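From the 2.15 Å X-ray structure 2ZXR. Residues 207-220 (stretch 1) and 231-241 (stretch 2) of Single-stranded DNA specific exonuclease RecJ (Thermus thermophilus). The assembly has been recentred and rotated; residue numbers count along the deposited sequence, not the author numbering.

Stretch 1 (207-220) PLEYADLAAVGTIA
Stretch 2 231-241: ALVKEGLARIP

Stretch 1 opens with Pro 207 in a loop (phi/psi -77/60), passes through a 3-10 segment at 208-210 and continues as an α-helix from Ala 211 to Ala 220, with phi/psi near -65/-42. Stretch 2 is already helical at Ala 231 and later passes into a 3-10 segment at 240-241. The two helix axes approach to 7.2 Å, with 120° between their N-to-C directions and a signed crossing angle of -120°. In register, Asp 212 lies against Gly 236 (CA to CA 3.6 Å) and Ala 215 against Val 233 (CA to CA 4.6 Å).

So close a crossing depends on small residues. Gly 236 has no side chain; a CB there would fall 2.2 Å from Ala 211 O and 2.5 Å from Ala 215 CB. Instead, Gly 236 CA lies 3.4 Å from Ala 211 O in a CA-H...O contact, although that oxygen also accepts the helical hydrogen bond from Ala 215 N (2.8 Å). The methyl of Ala 215 points toward stretch 2 and sits as a knob among Leu 232, Val 233, Gly 236 and Leu 237, its CB 3.8 Å from Val 233 CA.

Leu 232 (chi1 t, chi2 p) forms the reciprocal knob, among Ala 211, Ala 214, Ala 215 and Thr 218. Its CD1 lies 4.1 Å from Ala 211 CB, and its CD2 lies 3.8 Å from Ala 214 CB. Thr 218 (m) can lie in this buried apolar setting because its OG1 donates to Ala 214 O (2.7 Å), one turn back; its CG2 packs 3.9 Å from Val 233 CG2. Further along, Ile 219 (m, t) places CD1 3.9 Å from both Val 233 CG1 (chi1 t) and Leu 237 CD2 (m, t).

Asp 212 (chi1 p) points sideways, its CB 3.6 Å from Ile 240 CG1 and 3.5 Å from Gly 236 O. Its OD2 accepts from Leu 213 N (2.7 Å) and is also bonded elsewhere in the structure, while OD1 is bonded just outside the stretches, so both oxygens of the buried carboxylate have partners. The CA-to-CB bond of Ile 240 (m, t) points sideways, but the side chain's end comes nearer, with CD1 4.1 Å from Val 216 CG2 (t).

At the partly exposed margin, Arg 239 (m, t, p) points its CA-to-CB bond toward stretch 1 and runs mainly across the axis of its own helix, where NH1 forms a salt bridge with Glu 235 OE2 (3.1 Å). One guanidinium face lies beneath Leu 208 O and Glu 209 N. Although Arg 239 NE is 3.1 Å from Leu 208 O, the angle is too poor for a hydrogen bond. No hydrogen bond joins the stretches; close packing buries 667 Å² between them.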

ATOM      1  N   PRO A 207     -10.105 -13.113 -24.501  1.00 24.79           N
ATOM      2  CA  PRO A 207     -10.921 -13.866 -23.536  1.00 23.95           C
ATOM      3  C   PRO A 207     -11.204 -13.048 -22.274  1.00 23.54           C
ATOM      4  O   PRO A 207     -10.839 -13.469 -21.177  1.00 24.19           O
ATOM      5  CB  PRO A 207     -10.044 -15.067 -23.233  1.00 23.83           C
ATOM      6  CG  PRO A 207      -8.687 -14.430 -23.174  1.00 25.32           C
ATOM      7  CD  PRO A 207      -8.688 -13.522 -24.416  1.00 25.39           C
ATOM      8  N   LEU A 208     -11.851 -11.895 -22.429  1.00 21.62           N
ATOM      9  CA  LEU A 208     -12.133 -11.014 -21.308  1.00 22.14           C
ATOM     10  C   LEU A 208     -13.022 -11.593 -20.199  1.00 21.69           C
ATOM     11  O   LEU A 208     -12.923 -11.153 -19.053  1.00 20.89           O
ATOM     12  CB  LEU A 208     -12.717  -9.679 -21.814  1.00 21.73           C
ATOM     13  CG  LEU A 208     -11.819  -8.918 -22.807  1.00 22.58           C
ATOM     14  CD1 LEU A 208     -12.362  -7.523 -23.036  1.00 23.12           C
ATOM     15  CD2 LEU A 208     -10.410  -8.816 -22.253  1.00 22.29           C
ATOM     16  N   GLU A 209     -13.874 -12.566 -20.515  1.00 20.08           N
ATOM     17  CA  GLU A 209     -14.714 -13.144 -19.479  1.00 20.94           C
ATOM     18  C   GLU A 209     -13.874 -13.915 -18.433  1.00 19.10           C
ATOM     19  O   GLU A 209     -14.390 -14.302 -17.400  1.00 19.64           O
ATOM     20  CB  GLU A 209     -15.823 -14.035 -20.090  1.00 23.28           C
ATOM     21  CG  GLU A 209     -15.351 -15.371 -20.633  1.00 27.42           C
ATOM     22  CD  GLU A 209     -16.444 -16.180 -21.335  1.00 31.00           C
ATOM     23  OE1 GLU A 209     -17.590 -16.226 -20.824  1.00 32.44           O
ATOM     24  OE2 GLU A 209     -16.145 -16.802 -22.399  1.00 33.13           O
ATOM     25  N   TYR A 210     -12.571 -14.082 -18.677  1.00 19.77           N
ATOM     26  CA  TYR A 210     -11.676 -14.791 -17.739  1.00 19.22           C
ATOM     27  C   TYR A 210     -10.882 -13.803 -16.891  1.00 19.44           C
ATOM     28  O   TYR A 210     -10.045 -14.195 -16.052  1.00 19.64           O
ATOM     29  CB  TYR A 210     -10.690 -15.670 -18.520  1.00 18.79           C
ATOM     30  CG  TYR A 210     -11.344 -16.842 -19.194  1.00 18.91           C
ATOM     31  CD1 TYR A 210     -11.477 -18.044 -18.526  1.00 18.75           C
ATOM     32  CD2 TYR A 210     -11.858 -16.736 -20.503  1.00 19.53           C
ATOM     33  CE1 TYR A 210     -12.102 -19.134 -19.120  1.00 20.39           C
ATOM     34  CE2 TYR A 210     -12.490 -17.823 -21.113  1.00 20.04           C
ATOM     35  CZ  TYR A 210     -12.606 -19.023 -20.411  1.00 20.29           C
ATOM     36  OH  TYR A 210     -13.229 -20.118 -20.958  1.00 22.88           O
ATOM     37  N   ALA A 211     -11.133 -12.513 -17.099  1.00 18.79           N
ATOM     38  CA  ALA A 211     -10.381 -11.514 -16.360  1.00 17.09           C
ATOM     39  C   ALA A 211     -10.765 -11.431 -14.874  1.00 17.09           C
ATOM     40  O   ALA A 211      -9.955 -10.977 -14.076  1.00 16.75           O
ATOM     41  CB  ALA A 211     -10.519 -10.160 -17.028  1.00 16.30           C
ATOM     42  N   ASP A 212     -11.986 -11.836 -14.500  1.00 16.89           N
ATOM     43  CA  ASP A 212     -12.371 -11.803 -13.079  1.00 16.71           C
ATOM     44  C   ASP A 212     -11.535 -12.847 -12.332  1.00 16.89           C
ATOM     45  O   ASP A 212     -10.970 -12.547 -11.262  1.00 16.85           O
ATOM     46  CB  ASP A 212     -13.882 -12.033 -12.858  1.00 16.93           C
ATOM     47  CG  ASP A 212     -14.461 -13.180 -13.688  1.00 18.60           C
ATOM     48  OD1 ASP A 212     -15.723 -13.333 -13.672  1.00 17.83           O
ATOM     49  OD2 ASP A 212     -13.680 -13.920 -14.343  1.00 16.96           O
ATOM     50  N   LEU A 213     -11.425 -14.051 -12.894  1.00 14.86           N
ATOM     51  CA  LEU A 213     -10.591 -15.086 -12.273  1.00 15.57           C
ATOM     52  C   LEU A 213      -9.145 -14.594 -12.180  1.00 15.59           C
ATOM     53  O   LEU A 213      -8.492 -14.766 -11.163  1.00 16.36           O
ATOM     54  CB  LEU A 213     -10.567 -16.378 -13.117  1.00 14.78           C
ATOM     55  CG  LEU A 213     -11.864 -17.177 -13.218  1.00 16.06           C
ATOM     56  CD1 LEU A 213     -11.736 -18.290 -14.271  1.00 14.67           C
ATOM     57  CD2 LEU A 213     -12.172 -17.757 -11.827  1.00 16.02           C
ATOM     58  N   ALA A 214      -8.652 -14.005 -13.268  1.00 15.79           N
ATOM     59  CA  ALA A 214      -7.272 -13.522 -13.327  1.00 16.18           C
ATOM     60  C   ALA A 214      -6.996 -12.403 -12.310  1.00 15.99           C
ATOM     61  O   ALA A 214      -5.915 -12.353 -11.712  1.00 14.30           O
ATOM     62  CB  ALA A 214      -6.940 -13.030 -14.775  1.00 15.65           C
ATOM     63  N   ALA A 215      -7.966 -11.503 -12.146  1.00 15.11           N
ATOM     64  CA  ALA A 215      -7.861 -10.394 -11.181  1.00 16.62           C
ATOM     65  C   ALA A 215      -7.809 -10.933  -9.744  1.00 16.52           C
ATOM     66  O   ALA A 215      -7.031 -10.448  -8.914  1.00 16.99           O
ATOM     67  CB  ALA A 215      -9.069  -9.425 -11.329  1.00 14.63           C
ATOM     68  N   VAL A 216      -8.649 -11.926  -9.449  1.00 16.33           N
ATOM     69  CA  VAL A 216      -8.648 -12.515  -8.107  1.00 16.20           C
ATOM     70  C   VAL A 216      -7.262 -13.115  -7.808  1.00 16.79           C
ATOM     71  O   VAL A 216      -6.711 -12.934  -6.706  1.00 16.25           O
ATOM     72  CB  VAL A 216      -9.777 -13.610  -7.952  1.00 16.13           C
ATOM     73  CG1 VAL A 216      -9.594 -14.389  -6.630  1.00 16.97           C
ATOM     74  CG2 VAL A 216     -11.189 -12.924  -7.954  1.00 13.49           C
ATOM     75  N   GLY A 217      -6.677 -13.825  -8.775  1.00 16.81           N
ATOM     76  CA  GLY A 217      -5.350 -14.388  -8.522  1.00 16.09           C
ATOM     77  C   GLY A 217      -4.287 -13.301  -8.344  1.00 16.53           C
ATOM     78  O   GLY A 217      -3.385 -13.413  -7.512  1.00 17.08           O
ATOM     79  N   THR A 218      -4.383 -12.249  -9.150  1.00 17.56           N
ATOM     80  CA  THR A 218      -3.447 -11.112  -9.121  1.00 17.27           C
ATOM     81  C   THR A 218      -3.461 -10.420  -7.746  1.00 17.78           C
ATOM     82  O   THR A 218      -2.418 -10.151  -7.148  1.00 18.21           O
ATOM     83  CB  THR A 218      -3.847 -10.110 -10.231  1.00 17.64           C
ATOM     84  OG1 THR A 218      -3.760 -10.782 -11.497  1.00 17.93           O
ATOM     85  CG2 THR A 218      -2.941  -8.860 -10.232  1.00 17.00           C
ATOM     86  N   ILE A 219      -4.657 -10.140  -7.253  1.00 17.93           N
ATOM     87  CA  ILE A 219      -4.810  -9.508  -5.951  1.00 18.68           C
ATOM     88  C   ILE A 219      -4.301 -10.456  -4.843  1.00 18.84           C
ATOM     89  O   ILE A 219      -3.528 -10.062  -3.970  1.00 18.57           O
ATOM     90  CB  ILE A 219      -6.299  -9.117  -5.723  1.00 17.12           C
ATOM     91  CG1 ILE A 219      -6.685  -7.978  -6.693  1.00 17.54           C
ATOM     92  CG2 ILE A 219      -6.510  -8.712  -4.280  1.00 19.07           C
ATOM     93  CD1 ILE A 219      -8.216  -7.635  -6.723  1.00 12.77           C
ATOM     94  N   ALA A 220      -4.698 -11.721  -4.916  1.00 18.59           N
ATOM     95  CA  ALA A 220      -4.280 -12.717  -3.925  1.00 18.84           C
ATOM     96  C   ALA A 220      -2.758 -12.887  -3.873  1.00 19.93           C
ATOM     97  O   ALA A 220      -2.194 -13.148  -2.811  1.00 21.49           O
ATOM     98  CB  ALA A 220      -4.945 -14.078  -4.237  1.00 17.35           C
ATOM     99  N   ALA A 231      -4.796  -2.582 -15.097  1.00 18.08           N
ATOM    100  CA  ALA A 231      -5.814  -2.706 -16.125  1.00 18.49           C
ATOM    101  C   ALA A 231      -6.571  -4.025 -15.995  1.00 19.67           C
ATOM    102  O   ALA A 231      -7.790  -4.069 -16.180  1.00 18.78           O
ATOM    103  CB  ALA A 231      -5.171  -2.615 -17.509  1.00 20.54           C
ATOM    104  N   LEU A 232      -5.843  -5.095 -15.670  1.00 18.68           N
ATOM    105  CA  LEU A 232      -6.456  -6.410 -15.549  1.00 17.77           C
ATOM    106  C   LEU A 232      -7.437  -6.428 -14.396  1.00 17.45           C
ATOM    107  O   LEU A 232      -8.584  -6.904 -14.541  1.00 17.51           O
ATOM    108  CB  LEU A 232      -5.389  -7.495 -15.350  1.00 18.13           C
ATOM    109  CG  LEU A 232      -5.985  -8.902 -15.125  1.00 18.38           C
ATOM    110  CD1 LEU A 232      -6.565  -9.445 -16.448  1.00 19.92           C
ATOM    111  CD2 LEU A 232      -4.938  -9.817 -14.613  1.00 18.78           C
ATOM    112  N   VAL A 233      -7.003  -5.890 -13.259  1.00 16.04           N
ATOM    113  CA  VAL A 233      -7.854  -5.853 -12.077  1.00 16.91           C
ATOM    114  C   VAL A 233      -9.105  -4.975 -12.309  1.00 17.42           C
ATOM    115  O   VAL A 233     -10.203  -5.357 -11.943  1.00 17.78           O
ATOM    116  CB  VAL A 233      -7.014  -5.400 -10.833  1.00 16.80           C
ATOM    117  CG1 VAL A 233      -7.915  -5.031  -9.656  1.00 15.25           C
ATOM    118  CG2 VAL A 233      -6.060  -6.575 -10.435  1.00 16.03           C
ATOM    119  N   LYS A 234      -8.951  -3.823 -12.945  1.00 17.74           N
ATOM    120  CA  LYS A 234     -10.123  -2.991 -13.189  1.00 19.74           C
ATOM    121  C   LYS A 234     -11.142  -3.794 -14.016  1.00 19.81           C
ATOM    122  O   LYS A 234     -12.321  -3.835 -13.686  1.00 20.94           O
ATOM    123  CB  LYS A 234      -9.733  -1.701 -13.918  1.00 20.26           C
ATOM    124  CG  LYS A 234      -8.896  -0.719 -13.051  1.00 23.02           C
ATOM    125  CD  LYS A 234      -8.287   0.432 -13.920  1.00 24.44           C
ATOM    126  CE  LYS A 234      -9.194   1.647 -13.995  1.00 26.29           C
ATOM    127  NZ  LYS A 234      -8.854   2.618 -12.875  1.00 26.29           N
ATOM    128  N   GLU A 235     -10.679  -4.437 -15.077  1.00 19.33           N
ATOM    129  CA  GLU A 235     -11.562  -5.240 -15.917  1.00 20.28           C
ATOM    130  C   GLU A 235     -12.221  -6.384 -15.122  1.00 19.39           C
ATOM    131  O   GLU A 235     -13.435  -6.547 -15.153  1.00 19.77           O
ATOM    132  CB  GLU A 235     -10.765  -5.821 -17.091  1.00 21.03           C
ATOM    133  CG  GLU A 235     -11.580  -6.618 -18.126  1.00 24.43           C
ATOM    134  CD  GLU A 235     -12.599  -5.760 -18.872  1.00 25.65           C
ATOM    135  OE1 GLU A 235     -12.322  -4.573 -19.122  1.00 28.63           O
ATOM    136  OE2 GLU A 235     -13.667  -6.270 -19.235  1.00 24.60           O
ATOM    137  N   GLY A 236     -11.417  -7.176 -14.415  1.00 19.06           N
ATOM    138  CA  GLY A 236     -11.955  -8.297 -13.668  1.00 18.22           C
ATOM    139  C   GLY A 236     -12.874  -7.942 -12.512  1.00 17.91           C
ATOM    140  O   GLY A 236     -13.898  -8.603 -12.315  1.00 18.25           O
ATOM    141  N   LEU A 237     -12.532  -6.909 -11.748  1.00 17.14           N
ATOM    142  CA  LEU A 237     -13.387  -6.531 -10.629  1.00 17.92           C
ATOM    143  C   LEU A 237     -14.753  -6.141 -11.148  1.00 18.96           C
ATOM    144  O   LEU A 237     -15.763  -6.414 -10.508  1.00 19.97           O
ATOM    145  CB  LEU A 237     -12.792  -5.359  -9.844  1.00 17.08           C
ATOM    146  CG  LEU A 237     -11.505  -5.556  -9.038  1.00 16.46           C
ATOM    147  CD1 LEU A 237     -11.083  -4.229  -8.378  1.00 17.91           C
ATOM    148  CD2 LEU A 237     -11.738  -6.599  -7.995  1.00 16.78           C
ATOM    149  N   ALA A 238     -14.775  -5.488 -12.311  1.00 20.19           N
ATOM    150  CA  ALA A 238     -16.038  -5.074 -12.927  1.00 20.77           C
ATOM    151  C   ALA A 238     -16.857  -6.296 -13.386  1.00 20.77           C
ATOM    152  O   ALA A 238     -18.083  -6.249 -13.380  1.00 19.40           O
ATOM    153  CB  ALA A 238     -15.761  -4.143 -14.143  1.00 19.24           C
ATOM    154  N   ARG A 239     -16.186  -7.392 -13.758  1.00 20.32           N
ATOM    155  CA  ARG A 239     -16.924  -8.576 -14.250  1.00 20.94           C
ATOM    156  C   ARG A 239     -17.447  -9.550 -13.183  1.00 20.13           C
ATOM    157  O   ARG A 239     -18.365 -10.330 -13.436  1.00 20.68           O
ATOM    158  CB  ARG A 239     -16.071  -9.305 -15.328  1.00 22.31           C
ATOM    159  CG  ARG A 239     -15.748  -8.330 -16.514  1.00 26.73           C
ATOM    160  CD  ARG A 239     -14.834  -8.821 -17.674  1.00 27.10           C
ATOM    161  NE  ARG A 239     -15.604  -9.675 -18.550  1.00 31.84           N
ATOM    162  CZ  ARG A 239     -16.075  -9.355 -19.750  1.00 29.35           C
ATOM    163  NH1 ARG A 239     -15.858  -8.178 -20.308  1.00 29.85           N
ATOM    164  NH2 ARG A 239     -16.835 -10.226 -20.358  1.00 29.07           N
ATOM    165  N   ILE A 240     -16.910  -9.478 -11.973  1.00 18.94           N
ATOM    166  CA  ILE A 240     -17.335 -10.402 -10.943  1.00 19.68           C
ATOM    167  C   ILE A 240     -18.837 -10.451 -10.639  1.00 20.12           C
ATOM    168  O   ILE A 240     -19.411 -11.526 -10.545  1.00 19.58           O
ATOM    169  CB  ILE A 240     -16.547 -10.157  -9.623  1.00 19.64           C
ATOM    170  CG1 ILE A 240     -15.112 -10.683  -9.778  1.00 18.53           C
ATOM    171  CG2 ILE A 240     -17.260 -10.833  -8.431  1.00 20.96           C
ATOM    172  CD1 ILE A 240     -14.175 -10.213  -8.691  1.00 16.48           C
ATOM    173  N   PRO A 241     -19.494  -9.291 -10.504  1.00 21.00           N
ATOM    174  CA  PRO A 241     -20.932  -9.351 -10.198  1.00 21.73           C
ATOM    175  C   PRO A 241     -21.806 -10.154 -11.161  1.00 22.33           C
ATOM    176  O   PRO A 241     -22.837 -10.685 -10.766  1.00 22.94           O
ATOM    177  CB  PRO A 241     -21.336  -7.869 -10.102  1.00 21.89           C
ATOM    178  CG  PRO A 241     -20.040  -7.195  -9.639  1.00 19.84           C
ATOM    179  CD  PRO A 241     -19.011  -7.897 -10.517  1.00 20.44           C
TER